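Local coordinates for putative metal resistance protein (Proteus mirabilis, PDB 6C29) that probably takes part in protein disulfide reduction as the membrane protein ScsB, whose N-terminal periplasmic domain, a tandem of immunoglobulin folds, primes the disulfide isomerase ScsC, at residues 75-78 with 83-86. Numbering follows the deposited sequence.
Sequences SAFD and HTQG
Ser75 and Phe77 pair with Gly86 and Thr84 across a beta hairpin, in the part of this immunoglobulin-fold tandem that belongs to the DsbD N-terminal family. Strands 75-77 and 84-86 run antiparallel, their axes 4.8 Å apart at the closest and their directions 146° apart. Two hydrogen-bonded pairs carry the ladder. Ser75 N reaches Gly86 O at 2.8 Å, and Gly86 N returns to Ser75 O; Phe77 and Thr84 repeat the exchange, with Thr84 N 3.0 Å from Phe77 O. Between them sits the non-hydrogen-bonded pair Ala76 and Gln85, where Gln85 CA and Ala76 CA each send a C-H toward a carbonyl oxygen, of Ser75 and Thr84 respectively.

Phe77 and Thr84 share a face, their side chains set roughly perpendicular. With CG anti to its own carbonyl carbon (chi1 -52°), the Phe77 ring extends back along the strand and brings its edge to the glycine: CE2 lies 3.7 Å from Gly86 C, which is in the ring plane. Thr84 OG1 is 3.7 Å from Phe77 CB, nearer the root of the ring.

Ala76 and Gln85 point to the other face, where both touch Tyr184 of strand 182-186 in the second half of the chain. The side-chain nitrogen NE2 of Gln85 donates to the carbonyl oxygens of Ser48 and Leu185. Asp78 and His83 also reach this second half, touching Ile195.

Beyond the last rung, the Asp78 and His83 side chains run alongside each other in the same direction, carboxylate and imidazole planes 28° apart. His83 ND1 donates to Asp78 OD1 at 2.8 Å; the acceptor lies close to the ring plane, whereas the nitrogen meets OD1 from above the carboxylate plane.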
ATOM      1  N   SER A  75      -1.315   2.050   7.604  1.00 10.59           N
ATOM      2  CA  SER A  75      -1.686   2.786   8.784  1.00 12.50           C
ATOM      3  C   SER A  75      -1.802   4.269   8.441  1.00 12.10           C
ATOM      4  O   SER A  75      -1.290   4.699   7.399  1.00 13.80           O
ATOM      5  CB  SER A  75      -0.639   2.569   9.885  1.00 16.33           C
ATOM      6  OG  SER A  75      -0.590   1.207  10.262  1.00 19.62           O
ATOM      7  N   ALA A  76      -2.443   5.035   9.322  1.00 12.93           N
ATOM      8  CA  ALA A  76      -2.575   6.463   9.129  1.00 15.03           C
ATOM      9  C   ALA A  76      -1.790   7.212  10.184  1.00 15.29           C
ATOM     10  O   ALA A  76      -1.697   6.774  11.329  1.00 17.17           O
ATOM     11  CB  ALA A  76      -4.039   6.877   9.164  1.00 20.18           C
ATOM     12  N   PHE A  77      -1.251   8.353   9.785  1.00 15.27           N
ATOM     13  CA  PHE A  77      -0.452   9.170  10.684  1.00 20.71           C
ATOM     14  C   PHE A  77      -0.837  10.627  10.521  1.00 27.73           C
ATOM     15  O   PHE A  77      -1.164  11.064   9.410  1.00 24.93           O
ATOM     16  CB  PHE A  77       1.047   9.001  10.383  1.00 23.49           C
ATOM     17  CG  PHE A  77       1.513   7.585  10.346  1.00 23.08           C
ATOM     18  CD1 PHE A  77       1.942   6.961  11.513  1.00 27.42           C
ATOM     19  CD2 PHE A  77       1.541   6.867   9.156  1.00 19.20           C
ATOM     20  CE1 PHE A  77       2.381   5.651  11.497  1.00 27.32           C
ATOM     21  CE2 PHE A  77       1.985   5.576   9.138  1.00 20.29           C
ATOM     22  CZ  PHE A  77       2.397   4.959  10.308  1.00 23.02           C
ATOM     23  N   ASP A  78      -0.769  11.370  11.630  1.00 36.15           N
ATOM     24  CA  ASP A  78      -1.045  12.811  11.628  1.00 47.67           C
ATOM     25  C   ASP A  78       0.111  13.589  12.264  1.00 52.80           C
ATOM     26  O   ASP A  78      -0.098  14.559  12.993  1.00 61.79           O
ATOM     27  CB  ASP A  78      -2.345  13.078  12.385  1.00 54.97           C
ATOM     28  CG  ASP A  78      -3.509  12.280  11.828  1.00 59.93           C
ATOM     29  OD1 ASP A  78      -4.094  12.711  10.812  1.00 60.58           O
ATOM     30  OD2 ASP A  78      -3.816  11.205  12.386  1.00 62.52           O
ATOM     31  N   HIS A  83      -1.601  14.764   7.318  1.00 40.80           N
ATOM     32  CA  HIS A  83      -2.236  13.439   7.226  1.00 37.14           C
ATOM     33  C   HIS A  83      -1.664  12.569   6.112  1.00 33.96           C
ATOM     34  O   HIS A  83      -1.668  12.968   4.942  1.00 34.32           O
ATOM     35  CB  HIS A  83      -3.736  13.531   7.002  1.00 38.04           C
ATOM     36  CG  HIS A  83      -4.437  12.205   7.103  1.00 40.15           C
ATOM     37  ND1 HIS A  83      -4.576  11.524   8.294  1.00 42.00           N
ATOM     38  CD2 HIS A  83      -5.028  11.430   6.161  1.00 37.88           C
ATOM     39  CE1 HIS A  83      -5.232  10.395   8.085  1.00 37.01           C
ATOM     40  NE2 HIS A  83      -5.516  10.312   6.797  1.00 34.22           N
ATOM     41  N   THR A  84      -1.210  11.371   6.476  1.00 28.09           N
ATOM     42  CA  THR A  84      -0.574  10.451   5.526  1.00 23.12           C
ATOM     43  C   THR A  84      -0.983   9.002   5.756  1.00 18.73           C
ATOM     44  O   THR A  84      -1.415   8.633   6.855  1.00 19.47           O
ATOM     45  CB  THR A  84       0.932  10.544   5.603  1.00 30.51           C
ATOM     46  OG1 THR A  84       1.362  10.244   6.932  1.00 34.60           O
ATOM     47  CG2 THR A  84       1.392  11.945   5.232  1.00 37.31           C
ATOM     48  N   GLN A  85      -0.848   8.190   4.709  1.00 14.99           N
ATOM     49  CA  GLN A  85      -1.137   6.763   4.763  1.00 13.23           C
ATOM     50  C   GLN A  85       0.139   5.995   4.414  1.00 12.98           C
ATOM     51  O   GLN A  85       0.762   6.280   3.392  1.00 12.56           O
ATOM     52  CB  GLN A  85      -2.274   6.384   3.815  1.00 15.51           C
ATOM     53  CG  GLN A  85      -3.542   7.171   4.156  1.00 15.38           C
ATOM     54  CD  GLN A  85      -4.694   6.910   3.241  1.00 16.61           C
ATOM     55  OE1 GLN A  85      -5.825   6.744   3.700  1.00 19.94           O
ATOM     56  NE2 GLN A  85      -4.450   6.951   1.943  1.00 15.79           N
ATOM     57  N   GLY A  86       0.541   5.060   5.268  1.00 10.72           N
ATOM     58  CA  GLY A  86       1.795   4.361   5.037  1.00 10.95           C
ATOM     59  C   GLY A  86       2.149   3.435   6.171  1.00 11.07           C
ATOM     60  O   GLY A  86       1.270   2.808   6.774  1.00 10.64           O
TER